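Local coordinates for protein phosphatase (Thermotoga maritima, PDB 1NF2) that probably hydrolyses phosphate esters with the help of a bound magnesium ion, as a phosphatase of the haloacid dehalogenase (HAD) superfamily, at residues Met1-Phe5 and Ile261-Cys265; Arg58-Thr62 and Val70-Glu74; His101-Tyr105 and Asn116-Tyr122. All coordinates share one frame; numbering follows the deposited sequence.

Contact 1 (Met1-Phe5 and Ile261-Cys265)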
loop_
_atom_site.group_PDB
_atom_site.type_symbol
_atom_site.label_atom_id
_atom_site.label_comp_id
_atom_site.label_asym_id
_atom_site.label_seq_id
_atom_site.Cartn_x
_atom_site.Cartn_y
_atom_site.Cartn_z
ATOM N N MET A 1 -11.547 -2.701 -25.542
ATOM C CA MET A 1 -11.016 -3.834 -24.736
ATOM C C MET A 1 -9.988 -3.386 -23.700
ATOM O O MET A 1 -9.317 -2.365 -23.862
ATOM C CB MET A 1 -10.409 -4.891 -25.661
ATOM C CG MET A 1 -11.454 -5.605 -26.518
ATOM S SD MET A 1 -10.734 -6.701 -27.752
ATOM C CE MET A 1 -10.541 -8.144 -26.820
ATOM N N TYR A 2 -9.871 -4.171 -22.636
ATOM C CA TYR A 2 -8.955 -3.885 -21.541
ATOM C C TYR A 2 -7.760 -4.817 -21.558
ATOM O O TYR A 2 -7.906 -6.013 -21.812
ATOM C CB TYR A 2 -9.715 -4.010 -20.219
ATOM C CG TYR A 2 -10.744 -2.928 -20.078
ATOM C CD1 TYR A 2 -10.382 -1.666 -19.600
ATOM C CD2 TYR A 2 -12.054 -3.119 -20.516
ATOM C CE1 TYR A 2 -11.293 -0.619 -19.567
ATOM C CE2 TYR A 2 -12.978 -2.074 -20.486
ATOM C CZ TYR A 2 -12.585 -0.824 -20.011
ATOM O OH TYR A 2 -13.464 0.236 -20.004
ATOM N N ARG A 3 -6.576 -4.272 -21.285
ATOM C CA ARG A 3 -5.348 -5.070 -21.288
ATOM C C ARG A 3 -4.515 -4.915 -20.018
ATOM O O ARG A 3 -3.485 -5.570 -19.871
ATOM C CB ARG A 3 -4.478 -4.695 -22.491
ATOM C CG ARG A 3 -5.173 -4.835 -23.830
ATOM C CD ARG A 3 -4.247 -4.461 -24.979
ATOM N NE ARG A 3 -4.857 -4.692 -26.285
ATOM C CZ ARG A 3 -5.930 -4.051 -26.738
ATOM N NH1 ARG A 3 -6.519 -3.135 -25.987
ATOM N NH2 ARG A 3 -6.411 -4.324 -27.945
ATOM N N VAL A 4 -4.961 -4.054 -19.108
ATOM C CA VAL A 4 -4.238 -3.808 -17.859
ATOM C C VAL A 4 -5.227 -3.924 -16.705
ATOM O O VAL A 4 -6.257 -3.260 -16.691
ATOM C CB VAL A 4 -3.587 -2.403 -17.874
ATOM C CG1 VAL A 4 -2.833 -2.139 -16.558
ATOM C CG2 VAL A 4 -2.637 -2.306 -19.063
ATOM N N PHE A 5 -4.898 -4.775 -15.745
ATOM C CA PHE A 5 -5.774 -5.047 -14.616
ATOM C C PHE A 5 -5.113 -4.733 -13.269
ATOM O O PHE A 5 -4.182 -5.411 -12.849
ATOM C CB PHE A 5 -6.200 -6.518 -14.705
ATOM C CG PHE A 5 -6.844 -6.875 -16.026
ATOM C CD1 PHE A 5 -8.195 -6.604 -16.257
ATOM C CD2 PHE A 5 -6.084 -7.407 -17.064
ATOM C CE1 PHE A 5 -8.778 -6.850 -17.503
ATOM C CE2 PHE A 5 -6.655 -7.659 -18.316
ATOM C CZ PHE A 5 -8.006 -7.377 -18.538
ATOM N N ILE A 261 -15.764 -8.702 -18.323
ATOM C CA ILE A 261 -15.141 -7.558 -18.991
ATOM C C ILE A 261 -14.517 -7.867 -20.350
ATOM O O ILE A 261 -13.884 -8.905 -20.521
ATOM C CB ILE A 261 -14.088 -6.888 -18.059
ATOM C CG1 ILE A 261 -13.071 -6.116 -18.891
ATOM C CG2 ILE A 261 -13.406 -7.924 -17.201
ATOM C CD1 ILE A 261 -12.006 -5.473 -18.060
ATOM N N SER A 262 -14.712 -6.962 -21.314
ATOM C CA SER A 262 -14.157 -7.124 -22.664
ATOM C C SER A 262 -12.651 -7.038 -22.575
ATOM O O SER A 262 -12.088 -5.973 -22.298
ATOM C CB SER A 262 -14.649 -6.029 -23.608
ATOM O OG SER A 262 -16.052 -6.076 -23.746
ATOM N N THR A 263 -11.993 -8.152 -22.844
ATOM C CA THR A 263 -10.559 -8.184 -22.731
ATOM C C THR A 263 -9.834 -8.908 -23.842
ATOM O O THR A 263 -10.353 -9.860 -24.432
ATOM C CB THR A 263 -10.156 -8.851 -21.417
ATOM O OG1 THR A 263 -8.760 -9.155 -21.444
ATOM C CG2 THR A 263 -10.926 -10.137 -21.224
ATOM N N ASP A 264 -8.622 -8.442 -24.123
ATOM C CA ASP A 264 -7.777 -9.081 -25.110
ATOM C C ASP A 264 -7.351 -10.347 -24.379
ATOM O O ASP A 264 -8.094 -10.844 -23.535
ATOM C CB ASP A 264 -6.565 -8.201 -25.431
ATOM C CG ASP A 264 -6.639 -7.590 -26.816
ATOM O OD1 ASP A 264 -7.643 -6.914 -27.120
ATOM O OD2 ASP A 264 -5.687 -7.783 -27.601
ATOM N N CYS A 265 -6.148 -10.839 -24.656
ATOM C CA CYS A 265 -5.663 -12.069 -24.026
ATOM C C CYS A 265 -6.770 -13.132 -24.021
ATOM O O CYS A 265 -7.911 -12.846 -24.387
ATOM C CB CYS A 265 -5.163 -11.800 -22.597
ATOM S SG CYS A 265 -5.866 -10.373 -21.709
#
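Tyr2 and Thr263 form a single beta bridge, their CA atoms 4.7 Å apart, that ties the C-terminal tail to the lead-in of strand 4-8, an inner strand of the HAD-type core sheet whose last residue, Asp8, is a magnesium ligand. The two segments run 88° apart, so the pairing does not extend into a ladder. Tyr2 N donates to Ser262 O at 2.9 Å, and Asp264 N returns a weak bond to Tyr2 O. Ser262 O is shared further: it lies at the edge of the Tyr2 ring and takes a CA-H...O contact from Met1.

Next to this backbone pairing Ile261 is the apolar wedge. Its CG1 stands anti to the backbone N (chi1 157°), and the extended branch carries CD1 to within 3.4 Å of Tyr2 CD2, crossing that side chain at about a right angle. The same methyl meets the Phe5 ring at its edge, in plane, with CD1 3.6 Å from Phe5 CE1. Val210 of strand 209-213 and Leu227 of strand 227-230 touch both Tyr2 and Ile261.

On the other flank Asp264 forms a salt bridge with Arg3. The carboxylate oxygen OD1 sits 3.0 Å from Arg3 NH2 but over a guanidinium face, the two planes 45° apart, so the attraction rests on charge and no N-H points at it. Asp264 and Cys265 are poorly ordered, which limits the weight of this pair. Cys265 is nevertheless fixed covalently by its disulfide to Cys35, which pins the tail beside strand 36-40. Thr263 OG1 donates to Asp264 O at 2.8 Å, from above that carbonyl's plane, and meets the edge of the Phe5 ring 3.5 Å from CZ.

Contact 2 (Arg58-Thr62 and Val70-Glu74)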
loop_
_atom_site.group_PDB
_atom_site.type_symbol
_atom_site.label_atom_id
_atom_site.label_comp_id
_atom_site.label_asym_id
_atom_site.label_seq_id
_atom_site.Cartn_x
_atom_site.Cartn_y
_atom_site.Cartn_z
ATOM N N ARG A 58 5.602 -16.101 -9.303
ATOM C CA ARG A 58 6.250 -14.993 -9.997
ATOM C C ARG A 58 5.874 -13.643 -9.385
ATOM O O ARG A 58 5.083 -13.571 -8.454
ATOM C CB ARG A 58 5.835 -14.993 -11.467
ATOM C CG ARG A 58 4.331 -14.928 -11.652
ATOM C CD ARG A 58 3.946 -14.489 -13.056
ATOM N NE ARG A 58 4.363 -13.114 -13.323
ATOM C CZ ARG A 58 4.029 -12.424 -14.411
ATOM N NH1 ARG A 58 3.264 -12.980 -15.342
ATOM N NH2 ARG A 58 4.462 -11.177 -14.569
ATOM N N THR A 59 6.445 -12.571 -9.923
ATOM C CA THR A 59 6.127 -11.236 -9.442
ATOM C C THR A 59 5.536 -10.447 -10.602
ATOM O O THR A 59 5.716 -10.808 -11.768
ATOM C CB THR A 59 7.379 -10.501 -8.885
ATOM O OG1 THR A 59 8.371 -10.370 -9.914
ATOM C CG2 THR A 59 7.962 -11.278 -7.704
ATOM N N PHE A 60 4.825 -9.376 -10.277
ATOM C CA PHE A 60 4.184 -8.539 -11.285
ATOM C C PHE A 60 4.509 -7.080 -11.002
ATOM O O PHE A 60 5.095 -6.756 -9.963
ATOM C CB PHE A 60 2.660 -8.691 -11.196
ATOM C CG PHE A 60 2.165 -10.095 -11.388
ATOM C CD1 PHE A 60 1.672 -10.509 -12.621
ATOM C CD2 PHE A 60 2.180 -10.999 -10.336
ATOM C CE1 PHE A 60 1.200 -11.808 -12.803
ATOM C CE2 PHE A 60 1.711 -12.300 -10.506
ATOM C CZ PHE A 60 1.219 -12.703 -11.741
ATOM N N PRO A 61 4.163 -6.180 -11.943
ATOM C CA PRO A 61 4.434 -4.765 -11.694
ATOM C C PRO A 61 3.695 -4.525 -10.373
ATOM O O PRO A 61 2.549 -4.950 -10.216
ATOM C CB PRO A 61 3.767 -4.082 -12.885
ATOM C CG PRO A 61 4.034 -5.068 -14.001
ATOM C CD PRO A 61 3.736 -6.404 -13.338
ATOM N N THR A 62 4.341 -3.869 -9.420
ATOM C CA THR A 62 3.719 -3.676 -8.124
ATOM C C THR A 62 3.798 -2.272 -7.516
ATOM O O THR A 62 4.815 -1.581 -7.633
ATOM C CB THR A 62 4.320 -4.697 -7.120
ATOM O OG1 THR A 62 4.013 -6.028 -7.561
ATOM C CG2 THR A 62 3.772 -4.486 -5.714
ATOM N N VAL A 70 7.198 1.715 -6.582
ATOM C CA VAL A 70 6.701 1.150 -7.833
ATOM C C VAL A 70 7.780 0.156 -8.249
ATOM O O VAL A 70 8.945 0.520 -8.417
ATOM C CB VAL A 70 6.516 2.214 -8.941
ATOM C CG1 VAL A 70 6.091 1.542 -10.247
ATOM C CG2 VAL A 70 5.456 3.220 -8.523
ATOM N N TYR A 71 7.389 -1.104 -8.390
ATOM C CA TYR A 71 8.318 -2.163 -8.751
ATOM C C TYR A 71 7.947 -2.892 -10.041
ATOM O O TYR A 71 6.772 -3.136 -10.313
ATOM C CB TYR A 71 8.394 -3.147 -7.581
ATOM C CG TYR A 71 8.868 -4.546 -7.919
ATOM C CD1 TYR A 71 8.030 -5.452 -8.585
ATOM C CD2 TYR A 71 10.141 -4.979 -7.545
ATOM C CE1 TYR A 71 8.447 -6.752 -8.868
ATOM C CE2 TYR A 71 10.569 -6.281 -7.819
ATOM C CZ TYR A 71 9.716 -7.161 -8.481
ATOM O OH TYR A 71 10.133 -8.446 -8.743
ATOM N N LEU A 72 8.963 -3.223 -10.834
ATOM C CA LEU A 72 8.792 -3.965 -12.087
ATOM C C LEU A 72 9.609 -5.243 -11.962
ATOM O O LEU A 72 10.782 -5.203 -11.586
ATOM C CB LEU A 72 9.293 -3.163 -13.299
ATOM C CG LEU A 72 8.416 -2.000 -13.764
ATOM C CD1 LEU A 72 8.983 -1.392 -15.043
ATOM C CD2 LEU A 72 7.005 -2.501 -14.005
ATOM N N PRO A 73 8.994 -6.398 -12.274
ATOM C CA PRO A 73 9.656 -7.703 -12.196
ATOM C C PRO A 73 11.068 -7.720 -12.780
ATOM O O PRO A 73 11.961 -8.381 -12.253
ATOM C CB PRO A 73 8.703 -8.611 -12.968
ATOM C CG PRO A 73 7.357 -8.012 -12.653
ATOM C CD PRO A 73 7.630 -6.534 -12.822
ATOM N N GLU A 74 11.271 -6.979 -13.862
ATOM C CA GLU A 74 12.572 -6.947 -14.515
ATOM C C GLU A 74 13.526 -5.862 -14.009
ATOM O O GLU A 74 14.659 -6.158 -13.634
ATOM C CB GLU A 74 12.393 -6.813 -16.036
ATOM C CG GLU A 74 11.798 -5.487 -16.533
ATOM C CD GLU A 74 10.290 -5.356 -16.328
ATOM O OE1 GLU A 74 9.700 -4.421 -16.920
ATOM O OE2 GLU A 74 9.695 -6.170 -15.588
#
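Tyr71 reaches Thr59 because its CG lies anti to the backbone N (chi1 158°), which lays the ring back along segment 58-62, while Thr59 sets OG1 between its own N and carbonyl carbon (chi1 60°), facing the phenol. The hydroxyls, Thr59 OG1 and Tyr71 OH, are hydrogen-bonded at 2.9 Å; either could be the donor. The same ring is met along its edge, in plane, by Phe60 O, 3.5 Å from Tyr71 CD1, so two oxygens of segment 58-62 border one ring. A phenylalanine in place of Tyr71 would probably leave Thr59 OG1 without its hydroxyl mate and let that threonine turn more freely.

The backbones run antiparallel, 164° apart, and Thr62 and Tyr71 are a hydrogen-bonded pair: Thr62 N to Tyr71 O and Tyr71 N to Thr62 O are both 2.7 Å. Beyond this pair, toward Phe60 and Pro73, the contact is made by proline rings. Pro73 CG packs 3.4 Å from Thr59 O, and its CD approaches Pro61 CD. Pro61 CB in turn touches Leu72 CD2 at 3.8 Å.

Within segment 58-62, Arg58 grips Thr59 O side-on with NE and NH2, its guanidinium face lying against Phe60 CE1.

The pair extends the core sheet beyond strand 36-40, which Phe60 and Pro61 touch through Val37 and Val38. Helix 45-55 lies on the side of Thr62 and Tyr71; its Glu52 bonds Thr62 OG1 and Phe60 N. Helix 191-202 packs against Val70 and Leu72, and strand 76-80 carries the sheet onward.

Contact 3 (His101-Tyr105 and Asn116-Tyr122)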
loop_
_atom_site.group_PDB
_atom_site.type_symbol
_atom_site.label_atom_id
_atom_site.label_comp_id
_atom_site.label_asym_id
_atom_site.label_seq_id
_atom_site.Cartn_x
_atom_site.Cartn_y
_atom_site.Cartn_z
ATOM N N HIS A 101 7.329 5.443 21.593
ATOM C CA HIS A 101 7.702 4.171 20.990
ATOM C C HIS A 101 7.546 4.298 19.478
ATOM O O HIS A 101 6.439 4.282 18.941
ATOM C CB HIS A 101 6.829 3.044 21.544
ATOM C CG HIS A 101 7.109 2.725 22.981
ATOM N ND1 HIS A 101 8.348 2.304 23.421
ATOM C CD2 HIS A 101 6.321 2.786 24.081
ATOM C CE1 HIS A 101 8.310 2.120 24.728
ATOM N NE2 HIS A 101 7.092 2.405 25.153
ATOM N N TRP A 102 8.675 4.447 18.800
ATOM C CA TRP A 102 8.662 4.603 17.360
ATOM C C TRP A 102 9.448 3.518 16.650
ATOM O O TRP A 102 10.375 2.929 17.208
ATOM C CB TRP A 102 9.224 5.971 16.971
ATOM C CG TRP A 102 10.637 6.178 17.406
ATOM C CD1 TRP A 102 11.080 6.424 18.674
ATOM C CD2 TRP A 102 11.799 6.161 16.570
ATOM N NE1 TRP A 102 12.447 6.568 18.678
ATOM C CE2 TRP A 102 12.913 6.412 17.401
ATOM C CE3 TRP A 102 12.005 5.962 15.198
ATOM C CZ2 TRP A 102 14.218 6.467 16.905
ATOM C CZ3 TRP A 102 13.299 6.018 14.703
ATOM C CH2 TRP A 102 14.393 6.271 15.557
ATOM N N GLN A 103 9.055 3.275 15.405
ATOM C CA GLN A 103 9.673 2.279 14.547
ATOM C C GLN A 103 9.892 2.926 13.183
ATOM O O GLN A 103 9.270 3.939 12.866
ATOM C CB GLN A 103 8.753 1.069 14.432
ATOM C CG GLN A 103 7.303 1.433 14.161
ATOM C CD GLN A 103 6.385 0.228 14.205
ATOM O OE1 GLN A 103 6.326 -0.483 15.209
ATOM N NE2 GLN A 103 5.658 -0.007 13.115
ATOM N N ALA A 104 10.772 2.349 12.376
ATOM C CA ALA A 104 11.044 2.920 11.064
ATOM C C ALA A 104 11.100 1.874 9.957
ATOM O O ALA A 104 11.573 0.758 10.166
ATOM C CB ALA A 104 12.363 3.698 11.103
ATOM N N TYR A 105 10.612 2.252 8.780
ATOM C CA TYR A 105 10.628 1.383 7.610
ATOM C C TYR A 105 11.800 1.819 6.746
ATOM O O TYR A 105 11.734 2.843 6.068
ATOM C CB TYR A 105 9.320 1.523 6.837
ATOM C CG TYR A 105 8.154 0.817 7.490
ATOM C CD1 TYR A 105 7.906 -0.529 7.236
ATOM C CD2 TYR A 105 7.298 1.492 8.357
ATOM C CE1 TYR A 105 6.830 -1.186 7.824
ATOM C CE2 TYR A 105 6.217 0.844 8.952
ATOM C CZ TYR A 105 5.991 -0.497 8.677
ATOM O OH TYR A 105 4.920 -1.151 9.242
ATOM N N ASN A 116 9.560 -3.949 22.796
ATOM C CA ASN A 116 8.481 -3.929 23.772
ATOM C C ASN A 116 7.214 -4.620 23.262
ATOM O O ASN A 116 7.196 -5.190 22.167
ATOM C CB ASN A 116 8.170 -2.483 24.166
ATOM C CG ASN A 116 7.956 -1.587 22.966
ATOM O OD1 ASN A 116 8.814 -1.487 22.090
ATOM N ND2 ASN A 116 6.809 -0.925 22.921
ATOM N N GLU A 117 6.158 -4.556 24.067
ATOM C CA GLU A 117 4.878 -5.175 23.742
ATOM C C GLU A 117 4.153 -4.463 22.604
ATOM O O GLU A 117 3.388 -5.081 21.865
ATOM C CB GLU A 117 3.986 -5.197 24.986
ATOM C CG GLU A 117 4.641 -5.842 26.202
ATOM C CD GLU A 117 5.765 -5.000 26.790
ATOM O OE1 GLU A 117 6.547 -5.537 27.604
ATOM O OE2 GLU A 117 5.862 -3.800 26.447
ATOM N N GLU A 118 4.388 -3.161 22.473
ATOM C CA GLU A 118 3.764 -2.379 21.414
ATOM C C GLU A 118 4.138 -2.955 20.050
ATOM O O GLU A 118 3.269 -3.302 19.249
ATOM C CB GLU A 118 4.215 -0.915 21.486
ATOM C CG GLU A 118 3.445 -0.030 22.471
ATOM C CD GLU A 118 3.643 -0.421 23.921
ATOM O OE1 GLU A 118 4.805 -0.458 24.378
ATOM O OE2 GLU A 118 2.632 -0.680 24.607
ATOM N N ILE A 119 5.439 -3.062 19.798
ATOM C CA ILE A 119 5.932 -3.581 18.532
ATOM C C ILE A 119 5.489 -5.023 18.281
ATOM O O ILE A 119 5.068 -5.365 17.173
ATOM C CB ILE A 119 7.479 -3.499 18.459
ATOM C CG1 ILE A 119 7.972 -4.056 17.124
ATOM C CG2 ILE A 119 8.107 -4.266 19.600
ATOM C CD1 ILE A 119 7.473 -3.286 15.923
ATOM N N LYS A 120 5.577 -5.865 19.307
ATOM C CA LYS A 120 5.186 -7.263 19.173
ATOM C C LYS A 120 3.761 -7.398 18.634
ATOM O O LYS A 120 3.517 -8.117 17.661
ATOM C CB LYS A 120 5.292 -7.977 20.524
ATOM C CG LYS A 120 6.698 -8.016 21.110
ATOM C CD LYS A 120 6.718 -8.737 22.453
ATOM C CE LYS A 120 8.116 -8.760 23.060
ATOM N NZ LYS A 120 9.108 -9.481 22.205
ATOM N N SER A 121 2.831 -6.692 19.266
ATOM C CA SER A 121 1.430 -6.738 18.869
ATOM C C SER A 121 1.147 -6.098 17.513
ATOM O O SER A 121 0.200 -6.487 16.831
ATOM C CB SER A 121 0.562 -6.067 19.934
ATOM O OG SER A 121 -0.786 -5.988 19.504
ATOM N N TYR A 122 1.950 -5.111 17.120
ATOM C CA TYR A 122 1.726 -4.465 15.835
ATOM C C TYR A 122 2.169 -5.367 14.692
ATOM O O TYR A 122 1.466 -5.500 13.692
ATOM C CB TYR A 122 2.467 -3.123 15.749
ATOM C CG TYR A 122 2.520 -2.562 14.337
ATOM C CD1 TYR A 122 3.534 -2.940 13.451
ATOM C CD2 TYR A 122 1.515 -1.719 13.864
ATOM C CE1 TYR A 122 3.543 -2.498 12.127
ATOM C CE2 TYR A 122 1.514 -1.271 12.543
ATOM C CZ TYR A 122 2.529 -1.667 11.682
ATOM O OH TYR A 122 2.510 -1.253 10.370
#
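Strand 102-105 and helix 117-122, which meet through Gln103, Tyr105, Ile119 and Tyr122, have axes 10.0 Å apart at closest approach, with N-to-C directions 45° from each other. The nearest CA atoms, those of His101 and Glu118, are still 7.7 Å apart, so side chains make the contact.

At the Tyr105 end the phenols come from opposite directions and join at their oxygens. Tyr122 OH donates to Tyr105 OH at 2.7 Å, lying in the plane of the Tyr105 ring. Next to this pair, Gln103 puts its amide NE2 over one face of the Tyr122 ring, 3.4 Å from CE1, with the amide and ring planes 81° apart. The Gln103 chain, extended beyond CG, reaches across to the helix, and OE1 rests against Ile119 CD1. At the helix start, the bent Glu118 chain brings OE1 over one face of the His101 ring, 3.6 Å from CD2, with the carboxylate and ring planes 21° apart; Asn116, the N-cap, also covers this ring, although its amide orientation is uncertain.

Leu149 of strand 147-151 and Leu110 of strand 110-112 touch both Gln103 and Tyr122, while helix 136-143 packs on Trp102 and Ala104. The arrangement is that of an alpha/beta cap domain: helix 117-125 packs on the sheet as the connection of a beta-alpha-beta crossover between the parallel strands 110-112 and 130-132.

Contacts 1 and 2 belong to the core sheet and contact 3 to the separate six-stranded cap sheet. Contact 1 joins the two chain ends, 256 residues apart, so both other contacts fall within the span it closes; contact 2 is complete before contact 3 begins. Centres of contacts 1 and 2 are 19 Å apart, strand 36-40 lying between strands 4-8 and 62-64. Contact 3 is 29 Å from contact 2 and 42 Å from contact 1, centre to centre, across the chain's middle from the latter. The Thr62 side chain is about 13 Å from the magnesium ion and that of Tyr122 about 11 Å from that of Asp10, a magnesium ligand, consistent with a cap facing the metal site.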